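Local coordinates for DNA topoisomerase 2-associated protein PAT1 (Saccharomyces cerevisiae, PDB 5LMG) that activates mRNA decapping and represses translation in yeast, its C-terminal domain directly binding the decapping enzyme Dcp2 and the 5'-3' exonuclease Xrn1, at residues 43-48 with 96-101; 127-132 with 204-209; 143-148 with 194-199; 152-157 with 265-270; 245-250 with 293-298. The protein carries 2 engineered substitutions. All blocks are in the same frame, centred on the assembly; numbering follows the deposited sequence.

Overall arrangement
Read from the N terminus, the chain shows how a helical domain is built from loops that follow, nest in and cross one another. Contact 1 closes first, tying the loop before helix 48-70 to helix 95-99, and ends before the others open. Contact 2 joins helix 118-130 to helix 201-216, and contact 3 is nested inside it, bringing the loop after helix 136-141 against helix 194-197. Contact 4, between helices 151-174 and 257-267, crosses contacts 2, 3 and 5. Contact 5 closes last, setting the turn after helix 234-246 on helix 290-322. Neighbours interlock: Ile97 packs on Ile128 between contacts 1 and 2, Leu197 on Leu132 between 2 and 3, and Val194 on Ser245 between 3 and 5.

Contact 1: 43-48 with 96-101; sequences NKSGGK and FISMLS
Ser45 lays its CB and OG over the hydroxymethyl group of Ser98, so that two short side chains span the gap between the loop leading into helix 48-70 and the short helix 95-99. The joining bond has a direction: Ser98 OG donates to Ser45 OG at 2.7 Å. The carbons behind the hydroxyls also meet, with Ser45 CB 3.8 Å from Ser98 CB, so the pair packs as well as bonds. Rotation about the first torsion presents each oxygen: Ser45 OG stands between its backbone N and carbonyl carbon (chi1 62°), whereas that of Ser98 lies beside its own N. Just beyond, the loop turns through Gly46 to Gly47, the N-cap of helix 48-70, and Ile51 in that helix touches both serines. Ser45 OG is also hydrogen-bonded to Leu42 O. Both serines are buried, and the example shows the consequence: as Ser45 OG accepts from Ser98 it presumably donates to the Leu42 carbonyl, a relay in which each bond would polarise the next.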
# COMPACT_ATOMS: atom_id res chain seq x y z
N ASN A 43 9.56 -7.18 23.52
CA ASN A 43 10.21 -6.81 24.78
C ASN A 43 10.59 -5.33 24.82
O ASN A 43 10.70 -4.75 25.90
CB ASN A 43 11.40 -7.73 25.06
CG ASN A 43 11.03 -9.19 25.08
OD1 ASN A 43 10.86 -9.84 24.04
ND2 ASN A 43 10.85 -9.74 26.28
N LYS A 44 10.74 -4.70 23.63
CA LYS A 44 11.03 -3.28 23.44
C LYS A 44 9.80 -2.39 23.73
O LYS A 44 9.87 -1.17 23.60
CB LYS A 44 11.57 -3.02 22.02
CG LYS A 44 13.08 -3.09 21.91
CD LYS A 44 13.60 -2.36 20.67
CE LYS A 44 15.08 -2.10 20.74
NZ LYS A 44 15.52 -1.13 19.70
N SER A 45 8.67 -3.02 24.12
CA SER A 45 7.40 -2.37 24.45
C SER A 45 6.80 -2.82 25.80
O SER A 45 5.78 -2.27 26.22
CB SER A 45 6.39 -2.58 23.33
OG SER A 45 6.11 -3.96 23.15
N GLY A 46 7.44 -3.80 26.46
CA GLY A 46 7.01 -4.30 27.76
C GLY A 46 6.78 -5.80 27.87
O GLY A 46 6.51 -6.29 28.97
N GLY A 47 6.88 -6.51 26.75
CA GLY A 47 6.68 -7.96 26.70
C GLY A 47 5.31 -8.39 26.21
O GLY A 47 4.36 -7.60 26.21
N LYS A 48 5.20 -9.68 25.81
CA LYS A 48 3.99 -10.32 25.28
C LYS A 48 2.80 -10.30 26.24
O LYS A 48 1.70 -9.95 25.81
CB LYS A 48 4.29 -11.75 24.80
CG LYS A 48 3.18 -12.36 23.94
CD LYS A 48 3.52 -13.77 23.50
CE LYS A 48 2.44 -14.33 22.62
NZ LYS A 48 2.82 -15.67 22.08
N PHE A 96 1.11 0.96 21.70
CA PHE A 96 0.07 0.93 20.67
C PHE A 96 0.57 0.21 19.41
O PHE A 96 -0.17 -0.59 18.84
CB PHE A 96 -0.48 2.33 20.35
CG PHE A 96 -1.52 2.34 19.26
CD1 PHE A 96 -2.84 1.98 19.53
CD2 PHE A 96 -1.19 2.70 17.95
CE1 PHE A 96 -3.80 1.97 18.52
CE2 PHE A 96 -2.16 2.70 16.95
CZ PHE A 96 -3.46 2.34 17.24
N ILE A 97 1.82 0.49 18.99
CA ILE A 97 2.48 -0.11 17.83
C ILE A 97 2.58 -1.63 18.02
O ILE A 97 2.28 -2.38 17.09
CB ILE A 97 3.84 0.58 17.49
CG1 ILE A 97 3.65 2.06 17.05
CG2 ILE A 97 4.70 -0.21 16.48
CD1 ILE A 97 2.96 2.30 15.65
N SER A 98 2.96 -2.08 19.23
CA SER A 98 3.05 -3.51 19.54
C SER A 98 1.69 -4.21 19.57
O SER A 98 1.61 -5.37 19.15
CB SER A 98 3.81 -3.74 20.84
OG SER A 98 5.20 -3.69 20.58
N MET A 99 0.61 -3.49 20.00
CA MET A 99 -0.76 -4.02 20.04
C MET A 99 -1.24 -4.38 18.62
O MET A 99 -2.02 -5.32 18.45
CB MET A 99 -1.73 -3.02 20.70
CG MET A 99 -1.67 -3.05 22.23
SD MET A 99 -3.08 -2.28 23.09
CE MET A 99 -2.62 -0.57 22.99
N LEU A 100 -0.70 -3.68 17.61
CA LEU A 100 -0.97 -3.85 16.19
C LEU A 100 -0.30 -5.12 15.61
O LEU A 100 -0.57 -5.47 14.47
CB LEU A 100 -0.56 -2.59 15.42
CG LEU A 100 -1.66 -1.57 15.06
CD1 LEU A 100 -2.30 -0.99 16.30
CD2 LEU A 100 -1.09 -0.42 14.25
N SER A 101 0.58 -5.79 16.39
CA SER A 101 1.23 -7.07 16.02
C SER A 101 0.23 -8.22 16.18
O SER A 101 0.48 -9.29 15.65
CB SER A 101 2.42 -7.37 16.93
OG SER A 101 3.52 -6.51 16.68

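Contact 2: 127-132 with 204-209; sequences KIFNEL and LNLITI. With EDO (1,2-ethanediol), chain J.
Leu206 reaches from helix 201-216 into the angle between Phe129 and Leu132, and each of its outer atoms has a partner there. At the root, Leu206 CB lies 4.0 Å from Phe129 CE1. Beyond CG, which sits beside the backbone N (chi1 -81°), the branches divide the work: Leu206 CD2 comes to 3.8 Å from Phe129 CZ at an oblique approach to the ring, while Leu206 CD1 meets Leu132 CD1, also at 3.8 Å, with CD2 of that leucine slightly farther off. The fit is wholly apolar. A polar margin lies on another side of helix 201-216, where Thr208 OG1 bonds back to Leu204 O at 2.9 Å, from above the carbonyl plane, and the same oxygen accepts Thr208 N. At Thr208, an alanine would probably deprive Leu204 O of its hydroxyl donor, leaving it the backbone N-H, and strip the bound ethanediol of its contact with CG2. That molecule, probably from the crystallisation liquor, donates through O1 to Asn205 O at 2.7 Å. Around the apolar centre, Leu188 of helix 178-191 backs Phe129 and Leu132 and helix 151-174 supplies Ile168 against Leu206, while on the Thr208 side helix 275-286 brings up Phe280.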
# COMPACT_ATOMS: atom_id res chain seq x y z
N LYS A 127 1.57 8.50 15.07
CA LYS A 127 2.30 7.42 15.74
C LYS A 127 2.68 6.31 14.74
O LYS A 127 3.86 5.94 14.69
CB LYS A 127 1.46 6.83 16.90
CG LYS A 127 2.24 5.91 17.85
CD LYS A 127 2.92 6.68 18.97
CE LYS A 127 4.40 6.81 18.78
NZ LYS A 127 4.97 7.79 19.73
N ILE A 128 1.70 5.82 13.96
CA ILE A 128 1.87 4.77 12.94
C ILE A 128 2.98 5.16 11.94
O ILE A 128 3.91 4.38 11.75
CB ILE A 128 0.52 4.39 12.24
CG1 ILE A 128 -0.47 3.71 13.23
CG2 ILE A 128 0.76 3.52 10.98
CD1 ILE A 128 -1.92 3.52 12.69
N PHE A 129 2.90 6.38 11.35
CA PHE A 129 3.89 6.85 10.38
C PHE A 129 5.28 7.11 11.00
O PHE A 129 6.28 6.83 10.35
CB PHE A 129 3.37 8.06 9.59
CG PHE A 129 2.34 7.69 8.55
CD1 PHE A 129 2.72 7.02 7.39
CD2 PHE A 129 1.00 7.99 8.73
CE1 PHE A 129 1.76 6.64 6.44
CE2 PHE A 129 0.05 7.62 7.79
CZ PHE A 129 0.43 6.95 6.65
N ASN A 130 5.33 7.57 12.26
CA ASN A 130 6.57 7.85 13.00
C ASN A 130 7.36 6.57 13.31
O ASN A 130 8.59 6.58 13.28
CB ASN A 130 6.27 8.61 14.30
CG ASN A 130 7.48 9.10 15.05
OD1 ASN A 130 8.18 10.02 14.61
ND2 ASN A 130 7.75 8.52 16.21
N GLU A 131 6.64 5.47 13.62
CA GLU A 131 7.24 4.19 13.99
C GLU A 131 6.93 3.08 12.96
O GLU A 131 6.94 1.90 13.31
CB GLU A 131 6.73 3.77 15.39
CG GLU A 131 7.04 4.76 16.50
CD GLU A 131 8.03 4.25 17.53
OE1 GLU A 131 7.58 3.87 18.64
OE2 GLU A 131 9.24 4.24 17.24
N LEU A 132 6.69 3.46 11.69
CA LEU A 132 6.32 2.53 10.62
C LEU A 132 7.32 1.39 10.40
O LEU A 132 6.90 0.27 10.13
CB LEU A 132 6.02 3.28 9.30
CG LEU A 132 5.07 2.59 8.31
CD1 LEU A 132 3.77 2.12 8.99
CD2 LEU A 132 4.74 3.49 7.14
N LEU A 204 4.16 0.38 0.80
CA LEU A 204 3.89 0.96 -0.52
C LEU A 204 2.48 1.53 -0.62
O LEU A 204 2.32 2.66 -1.10
CB LEU A 204 4.17 -0.03 -1.65
CG LEU A 204 4.40 0.60 -3.03
CD1 LEU A 204 5.77 1.32 -3.10
CD2 LEU A 204 4.32 -0.45 -4.13
N ASN A 205 1.46 0.76 -0.17
CA ASN A 205 0.06 1.20 -0.19
C ASN A 205 -0.17 2.42 0.71
O ASN A 205 -0.92 3.31 0.33
CB ASN A 205 -0.88 0.07 0.14
CG ASN A 205 -0.97 -1.01 -0.93
OD1 ASN A 205 -0.50 -0.85 -2.07
ND2 ASN A 205 -1.55 -2.14 -0.58
N LEU A 206 0.50 2.48 1.88
CA LEU A 206 0.39 3.64 2.78
C LEU A 206 0.96 4.90 2.11
O LEU A 206 0.36 5.96 2.24
CB LEU A 206 1.06 3.40 4.14
CG LEU A 206 0.23 2.61 5.15
CD1 LEU A 206 1.09 2.09 6.29
CD2 LEU A 206 -0.88 3.46 5.71
N ILE A 207 2.08 4.77 1.37
CA ILE A 207 2.70 5.89 0.67
C ILE A 207 1.75 6.37 -0.45
O ILE A 207 1.49 7.57 -0.52
CB ILE A 207 4.15 5.59 0.17
CG1 ILE A 207 5.10 5.32 1.36
CG2 ILE A 207 4.70 6.75 -0.70
CD1 ILE A 207 6.37 4.52 1.02
N THR A 208 1.17 5.43 -1.24
CA THR A 208 0.22 5.73 -2.32
C THR A 208 -0.98 6.54 -1.81
O THR A 208 -1.37 7.51 -2.47
CB THR A 208 -0.22 4.46 -3.04
OG1 THR A 208 0.93 3.71 -3.39
CG2 THR A 208 -1.08 4.74 -4.29
N ILE A 209 -1.55 6.14 -0.64
CA ILE A 209 -2.66 6.83 0.02
C ILE A 209 -2.27 8.30 0.32
O ILE A 209 -3.02 9.19 -0.05
CB ILE A 209 -3.12 6.08 1.30
CG1 ILE A 209 -3.89 4.79 0.95
CG2 ILE A 209 -3.96 7.00 2.22
CD1 ILE A 209 -3.81 3.75 2.02
C1 EDO J . -3.42 2.46 -2.38
O1 EDO J . -3.06 2.33 -1.03
C2 EDO J . -3.03 1.16 -3.11
O2 EDO J . -2.95 1.41 -4.50

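Contact 3: 143-148 with 194-199; sequences YKTTPK and VSFLTT
The side chains of Tyr143 and Thr199 cross at about a right angle. Tyr143 CE2 lies 3.6 Å from Thr199 CB, and farther out Tyr143 OH passes 3.8 Å from Thr199 CG2. At the inner end of the ring Tyr143 CD2 is 3.3 Å from Thr199 O, an oxygen that also accepts a weak hydrogen bond from Tyr143 N at 3.4 Å. A second pair lies alongside: Thr145 CG2 approaches Phe196 CE1 obliquely at 3.6 Å, while OG1 of the same threonine sits in plane at the edge of the phenyl ring. One shell out, Thr199 is held by its own turn of chain, because a chi1 of 72° tucks Thr199 OG1 back over its own backbone, where it donates to Phe196 O at 2.7 Å in the carbonyl plane. Ser142 OG is a further partner of this hydroxyl. The phenol OH of Tyr143 bonds Leu252 O, and Thr145 OG1 bonds Ile139 O. A leucine in place of Tyr143 would probably leave the Leu252 carbonyl without this donor and uncover part of the Thr199 side chain. The contact thus joins the loop between helices 136-141 and 151-174 to helix 194-197 and the residues after it, with Tyr259 of helix 257-267 against the tyrosine and helix 234-246 packed on Val194 and Thr198.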
# COMPACT_ATOMS: atom_id res chain seq x y z
N TYR A 143 9.67 -8.26 1.39
CA TYR A 143 10.40 -9.39 0.80
C TYR A 143 11.86 -9.43 1.28
O TYR A 143 12.50 -10.47 1.21
CB TYR A 143 10.34 -9.34 -0.74
CG TYR A 143 11.10 -8.20 -1.39
CD1 TYR A 143 12.47 -8.29 -1.62
CD2 TYR A 143 10.42 -7.09 -1.89
CE1 TYR A 143 13.15 -7.29 -2.30
CE2 TYR A 143 11.10 -6.09 -2.59
CZ TYR A 143 12.47 -6.19 -2.79
OH TYR A 143 13.17 -5.20 -3.42
N LYS A 144 12.39 -8.29 1.76
CA LYS A 144 13.76 -8.19 2.26
C LYS A 144 13.88 -8.80 3.64
O LYS A 144 14.78 -9.61 3.85
CB LYS A 144 14.26 -6.73 2.26
CG LYS A 144 14.75 -6.26 0.89
CD LYS A 144 16.21 -6.66 0.63
CE LYS A 144 16.54 -6.64 -0.85
NZ LYS A 144 17.91 -7.18 -1.11
N THR A 145 12.99 -8.43 4.58
CA THR A 145 13.04 -8.94 5.96
C THR A 145 12.31 -10.29 6.14
O THR A 145 12.67 -11.04 7.05
CB THR A 145 12.55 -7.89 6.96
OG1 THR A 145 11.31 -7.37 6.50
CG2 THR A 145 13.56 -6.77 7.19
N THR A 146 11.30 -10.58 5.30
CA THR A 146 10.53 -11.84 5.32
C THR A 146 10.45 -12.42 3.88
O THR A 146 9.43 -12.24 3.19
CB THR A 146 9.17 -11.64 6.03
OG1 THR A 146 9.37 -10.99 7.28
CG2 THR A 146 8.41 -12.96 6.27
N PRO A 147 11.54 -13.06 3.38
CA PRO A 147 11.51 -13.57 2.00
C PRO A 147 10.62 -14.79 1.81
O PRO A 147 10.16 -15.03 0.70
CB PRO A 147 12.98 -13.88 1.70
CG PRO A 147 13.57 -14.20 3.03
CD PRO A 147 12.85 -13.32 4.02
N LYS A 148 10.35 -15.54 2.90
CA LYS A 148 9.50 -16.74 2.85
C LYS A 148 8.34 -16.64 3.88
O LYS A 148 8.35 -17.37 4.88
CB LYS A 148 10.35 -18.02 3.05
CG LYS A 148 11.41 -18.27 1.98
CD LYS A 148 10.82 -18.69 0.63
CE LYS A 148 11.89 -18.87 -0.42
NZ LYS A 148 11.31 -19.00 -1.79
N VAL A 194 12.80 5.18 3.58
CA VAL A 194 11.67 5.16 2.63
C VAL A 194 11.79 3.98 1.65
O VAL A 194 10.80 3.28 1.43
CB VAL A 194 11.43 6.53 1.93
CG1 VAL A 194 10.16 6.52 1.09
CG2 VAL A 194 11.37 7.67 2.95
N SER A 195 13.01 3.73 1.11
CA SER A 195 13.24 2.61 0.19
C SER A 195 12.88 1.25 0.84
O SER A 195 12.29 0.41 0.16
CB SER A 195 14.67 2.61 -0.33
OG SER A 195 14.86 1.51 -1.20
N PHE A 196 13.22 1.05 2.14
CA PHE A 196 12.82 -0.17 2.85
C PHE A 196 11.28 -0.28 2.89
O PHE A 196 10.77 -1.36 2.60
CB PHE A 196 13.41 -0.26 4.28
CG PHE A 196 12.81 -1.40 5.09
CD1 PHE A 196 13.11 -2.73 4.78
CD2 PHE A 196 11.89 -1.15 6.11
CE1 PHE A 196 12.51 -3.78 5.50
CE2 PHE A 196 11.31 -2.20 6.83
CZ PHE A 196 11.62 -3.51 6.52
N LEU A 197 10.56 0.83 3.18
CA LEU A 197 9.09 0.85 3.23
C LEU A 197 8.43 0.42 1.91
O LEU A 197 7.39 -0.25 1.93
CB LEU A 197 8.54 2.23 3.66
CG LEU A 197 8.85 2.73 5.08
CD1 LEU A 197 8.11 4.03 5.35
CD2 LEU A 197 8.50 1.68 6.16
N THR A 198 9.08 0.74 0.77
CA THR A 198 8.60 0.38 -0.57
C THR A 198 8.80 -1.11 -0.92
O THR A 198 8.26 -1.56 -1.93
CB THR A 198 9.19 1.30 -1.63
OG1 THR A 198 10.57 1.01 -1.81
CG2 THR A 198 8.92 2.79 -1.36
N THR A 199 9.59 -1.87 -0.12
CA THR A 199 9.78 -3.33 -0.32
C THR A 199 8.61 -4.10 0.34
O THR A 199 8.49 -5.32 0.19
CB THR A 199 11.16 -3.82 0.18
OG1 THR A 199 11.19 -3.81 1.61
CG2 THR A 199 12.35 -3.06 -0.43

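Contact 4: 152-157 with 265-270; sequences TQLKKV and RLQNDK. With TRS (2-amino-2-hydroxymethyl-propane-1,3-diol), chain O.
A helix-to-helix junction, with a buffer molecule lodged beside it, forms where Leu154 of helix 151-174 meets Leu266 and Gln267 at the end of helix 257-267. Leu154 CD1 does the touching: it lies 3.9 Å from Leu266 CD1, the two side chains crossing at about a right angle, and 4.0 Å from Leu266 CB. The amide group of Gln267 also lies against this methyl, with Gln267 CD 4.2 Å from Leu154 CD1. Ile263 and Pro149 add to the apolar surroundings of this leucine. Nearby the Tris molecule, probably from the crystallisation liquor, bridges the segments: its O1 donates to Gln267 O at 2.7 Å, while Lys155 NZ donates to Tris O2 at 3.2 Å and more weakly to O3. The lysine chain is bent at chi2 (-71°) on its way to the molecule. The helix ends there, Asn268 being the first residue to leave it, with positive phi, and Lys270 NZ donates to Asn268 OD1 at 2.8 Å. The chemistry is therefore divided: the direct contact is small and made by van der Waals packing, with no hydrogen bond assigned across it, while the polar link runs through a guest molecule and so says little about the protein itself.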
# COMPACT_ATOMS: atom_id res chain seq x y z
N THR A 152 0.01 -18.15 7.49
CA THR A 152 -0.47 -17.45 8.69
C THR A 152 -0.02 -15.98 8.67
O THR A 152 -0.82 -15.09 8.99
CB THR A 152 -0.02 -18.23 9.95
OG1 THR A 152 -0.60 -19.53 9.92
CG2 THR A 152 -0.39 -17.52 11.26
N GLN A 153 1.23 -15.74 8.25
CA GLN A 153 1.81 -14.41 8.14
C GLN A 153 1.13 -13.60 7.02
O GLN A 153 0.81 -12.43 7.24
CB GLN A 153 3.33 -14.49 7.96
CG GLN A 153 4.04 -14.86 9.26
CD GLN A 153 5.51 -15.17 9.08
OE1 GLN A 153 5.97 -15.55 8.01
NE2 GLN A 153 6.26 -15.06 10.15
N LEU A 154 0.85 -14.26 5.87
CA LEU A 154 0.15 -13.63 4.74
C LEU A 154 -1.28 -13.21 5.13
O LEU A 154 -1.72 -12.12 4.74
CB LEU A 154 0.14 -14.54 3.50
CG LEU A 154 1.48 -14.80 2.79
CD1 LEU A 154 1.29 -15.78 1.61
CD2 LEU A 154 2.13 -13.49 2.30
N LYS A 155 -1.98 -14.06 5.93
CA LYS A 155 -3.33 -13.79 6.44
C LYS A 155 -3.33 -12.53 7.32
O LYS A 155 -4.24 -11.71 7.23
CB LYS A 155 -3.90 -15.01 7.21
CG LYS A 155 -4.27 -16.22 6.34
CD LYS A 155 -5.52 -15.99 5.49
CE LYS A 155 -5.76 -17.11 4.52
NZ LYS A 155 -6.95 -16.85 3.66
N LYS A 156 -2.28 -12.36 8.17
CA LYS A 156 -2.13 -11.19 9.04
C LYS A 156 -1.96 -9.90 8.21
O LYS A 156 -2.57 -8.88 8.55
CB LYS A 156 -0.95 -11.37 10.00
CG LYS A 156 -1.24 -12.32 11.15
CD LYS A 156 -0.07 -12.47 12.12
CE LYS A 156 0.20 -11.25 12.98
NZ LYS A 156 -0.92 -10.98 13.93
N VAL A 157 -1.19 -9.99 7.10
CA VAL A 157 -0.92 -8.88 6.18
C VAL A 157 -2.24 -8.46 5.51
O VAL A 157 -2.56 -7.27 5.51
CB VAL A 157 0.22 -9.21 5.16
CG1 VAL A 157 0.37 -8.11 4.10
CG2 VAL A 157 1.55 -9.42 5.89
N ARG A 265 2.19 -19.90 -4.81
CA ARG A 265 2.04 -21.28 -4.34
C ARG A 265 1.10 -21.33 -3.12
O ARG A 265 0.17 -22.14 -3.10
CB ARG A 265 3.44 -21.83 -3.99
CG ARG A 265 3.55 -23.34 -3.84
CD ARG A 265 4.91 -23.86 -4.33
NE ARG A 265 6.06 -23.31 -3.59
CZ ARG A 265 6.97 -22.50 -4.11
NH1 ARG A 265 6.88 -22.11 -5.38
NH2 ARG A 265 7.98 -22.06 -3.37
N LEU A 266 1.31 -20.44 -2.13
CA LEU A 266 0.51 -20.39 -0.90
C LEU A 266 -0.92 -19.87 -1.09
O LEU A 266 -1.82 -20.29 -0.35
CB LEU A 266 1.23 -19.56 0.19
CG LEU A 266 2.48 -20.19 0.82
CD1 LEU A 266 3.10 -19.24 1.81
CD2 LEU A 266 2.16 -21.52 1.50
N GLN A 267 -1.13 -18.96 -2.05
CA GLN A 267 -2.43 -18.34 -2.28
C GLN A 267 -3.21 -18.91 -3.47
O GLN A 267 -4.35 -18.51 -3.70
CB GLN A 267 -2.26 -16.82 -2.43
CG GLN A 267 -1.74 -16.18 -1.15
CD GLN A 267 -1.58 -14.69 -1.19
OE1 GLN A 267 -1.53 -14.05 -2.25
NE2 GLN A 267 -1.44 -14.10 -0.01
N ASN A 268 -2.61 -19.86 -4.21
CA ASN A 268 -3.17 -20.46 -5.43
C ASN A 268 -3.39 -19.38 -6.53
O ASN A 268 -4.39 -19.40 -7.26
CB ASN A 268 -4.43 -21.31 -5.16
CG ASN A 268 -4.82 -22.18 -6.33
OD1 ASN A 268 -4.01 -22.49 -7.22
ND2 ASN A 268 -6.09 -22.52 -6.42
N ASP A 269 -2.44 -18.43 -6.63
CA ASP A 269 -2.46 -17.39 -7.65
C ASP A 269 -1.72 -17.90 -8.89
O ASP A 269 -0.62 -18.46 -8.76
CB ASP A 269 -1.81 -16.07 -7.14
CG ASP A 269 -2.47 -15.43 -5.93
OD1 ASP A 269 -3.72 -15.45 -5.84
OD2 ASP A 269 -1.74 -14.84 -5.10
N LYS A 270 -2.33 -17.74 -10.07
CA LYS A 270 -1.74 -18.17 -11.35
C LYS A 270 -0.76 -17.10 -11.85
O LYS A 270 0.23 -17.43 -12.52
CB LYS A 270 -2.84 -18.49 -12.38
CG LYS A 270 -3.98 -19.40 -11.87
CD LYS A 270 -3.50 -20.78 -11.40
CE LYS A 270 -4.56 -21.52 -10.63
NZ LYS A 270 -4.02 -22.76 -10.02
C TRS O . -6.29 -15.58 -0.88
C1 TRS O . -5.90 -16.91 -1.53
C2 TRS O . -5.35 -15.26 0.29
C3 TRS O . -7.75 -15.60 -0.42
N TRS O . -6.13 -14.49 -1.90
O1 TRS O . -6.48 -17.05 -2.82
O2 TRS O . -5.08 -16.40 1.09
O3 TRS O . -8.00 -16.62 0.55

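Contact 5: 245-250 with 293-298; sequences SLESKI and QRIIID
Ile250 and Ile296 cross at about a right angle, and so do Glu247 and Ile295; two crossed pairs side by side seat the turn after helix 234-246 on helix 290-322. In the first, Ile250 CD1 reaches Ile296 CG1 at 4.1 Å and also lies 4.2 Å from Ile295 CG2, so one methyl serves both isoleucines. In the second, the extended Glu247 chain, its CG anti to the backbone N (chi1 -159°), brings Glu247 OE2 to 3.4 Å from Ile295 CD1, a carboxylate resting on a methyl. Glu247 belongs to a type II turn from Leu246 to Lys249, closed by Lys249 N on Leu246 O at 2.9 Å, and Ile250 follows it directly. Within the turn Ser248 OG donates to Glu247 O at 2.7 Å, in the carbonyl plane and on a lone pair. Glu299, on helix 290-322, receives Ser248 N and Ile250 N through its two carboxylate oxygens. The same helix stretch serves the bound Dcp2 peptide too: Arg294 forms a salt bridge to an acidic side chain of the peptide, and Ile297 packs on an apolar one. Helical packing of this kind is consistent with an all-helical domain of the TPR clan, in which this helix also contributes to the peptide site.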
# COMPACT_ATOMS: atom_id res chain seq x y z
N SER A 245 14.57 10.32 -1.64
CA SER A 245 14.75 9.08 -0.88
C SER A 245 14.54 7.80 -1.72
O SER A 245 15.03 6.75 -1.32
CB SER A 245 13.87 9.06 0.36
OG SER A 245 12.49 9.07 0.04
N LEU A 246 13.85 7.90 -2.88
CA LEU A 246 13.54 6.79 -3.79
C LEU A 246 14.42 6.69 -5.02
O LEU A 246 14.54 5.60 -5.59
CB LEU A 246 12.07 6.86 -4.24
CG LEU A 246 11.02 6.63 -3.17
CD1 LEU A 246 9.63 6.94 -3.70
CD2 LEU A 246 11.10 5.22 -2.62
N GLU A 247 15.01 7.82 -5.46
CA GLU A 247 15.83 7.89 -6.67
C GLU A 247 16.93 6.84 -6.67
O GLU A 247 17.58 6.64 -5.64
CB GLU A 247 16.39 9.31 -6.85
CG GLU A 247 16.81 9.60 -8.27
CD GLU A 247 17.27 11.03 -8.48
OE1 GLU A 247 17.52 11.73 -7.47
OE2 GLU A 247 17.41 11.44 -9.65
N SER A 248 17.10 6.15 -7.82
CA SER A 248 18.03 5.02 -8.08
C SER A 248 17.59 3.68 -7.40
O SER A 248 18.25 2.66 -7.60
CB SER A 248 19.48 5.37 -7.73
OG SER A 248 19.74 5.17 -6.35
N LYS A 249 16.47 3.69 -6.62
CA LYS A 249 15.94 2.52 -5.91
C LYS A 249 14.47 2.17 -6.29
O LYS A 249 13.90 1.27 -5.68
CB LYS A 249 16.07 2.73 -4.38
CG LYS A 249 17.52 2.82 -3.89
CD LYS A 249 17.65 3.49 -2.52
CE LYS A 249 17.72 5.00 -2.59
NZ LYS A 249 17.98 5.61 -1.26
N ILE A 250 13.88 2.88 -7.29
CA ILE A 250 12.49 2.70 -7.75
C ILE A 250 12.19 1.23 -8.17
O ILE A 250 11.12 0.72 -7.85
CB ILE A 250 12.07 3.74 -8.84
CG1 ILE A 250 12.12 5.18 -8.26
CG2 ILE A 250 10.67 3.45 -9.41
CD1 ILE A 250 12.19 6.36 -9.34
N GLN A 293 9.28 12.31 -14.06
CA GLN A 293 8.68 11.29 -14.91
C GLN A 293 9.71 10.54 -15.77
O GLN A 293 9.59 9.33 -15.93
CB GLN A 293 7.55 11.90 -15.76
CG GLN A 293 6.32 12.31 -14.94
CD GLN A 293 5.26 13.02 -15.76
OE1 GLN A 293 5.48 13.37 -16.92
NE2 GLN A 293 4.09 13.26 -15.18
N ARG A 294 10.72 11.28 -16.29
CA ARG A 294 11.83 10.77 -17.09
C ARG A 294 12.60 9.73 -16.30
O ARG A 294 12.89 8.66 -16.83
CB ARG A 294 12.77 11.91 -17.51
CG ARG A 294 12.23 12.80 -18.64
CD ARG A 294 13.18 13.95 -18.89
NE ARG A 294 14.25 13.59 -19.82
CZ ARG A 294 15.48 13.24 -19.46
NH1 ARG A 294 15.82 13.20 -18.18
NH2 ARG A 294 16.39 12.95 -20.39
N ILE A 295 12.92 10.05 -15.02
CA ILE A 295 13.64 9.17 -14.10
C ILE A 295 12.78 7.93 -13.79
O ILE A 295 13.31 6.82 -13.87
CB ILE A 295 14.08 9.92 -12.81
CG1 ILE A 295 15.17 10.98 -13.10
CG2 ILE A 295 14.56 8.91 -11.71
CD1 ILE A 295 15.24 12.10 -12.12
N ILE A 296 11.47 8.11 -13.44
CA ILE A 296 10.55 6.99 -13.13
C ILE A 296 10.50 5.97 -14.28
O ILE A 296 10.74 4.78 -14.02
CB ILE A 296 9.13 7.44 -12.66
CG1 ILE A 296 9.20 8.33 -11.38
CG2 ILE A 296 8.20 6.19 -12.43
CD1 ILE A 296 7.97 9.30 -11.17
N ILE A 297 10.20 6.43 -15.53
CA ILE A 297 10.13 5.64 -16.77
C ILE A 297 11.44 4.89 -16.99
O ILE A 297 11.43 3.70 -17.29
CB ILE A 297 9.76 6.52 -18.02
CG1 ILE A 297 8.25 6.73 -18.16
CG2 ILE A 297 10.33 5.94 -19.35
CD1 ILE A 297 7.46 5.55 -18.88
N ASP A 298 12.59 5.60 -16.83
CA ASP A 298 13.90 4.99 -17.01
C ASP A 298 14.12 3.84 -16.02
O ASP A 298 14.58 2.77 -16.41
CB ASP A 298 15.02 6.06 -16.89
CG ASP A 298 16.38 5.47 -17.10
OD1 ASP A 298 16.62 4.92 -18.20
OD2 ASP A 298 17.16 5.42 -16.13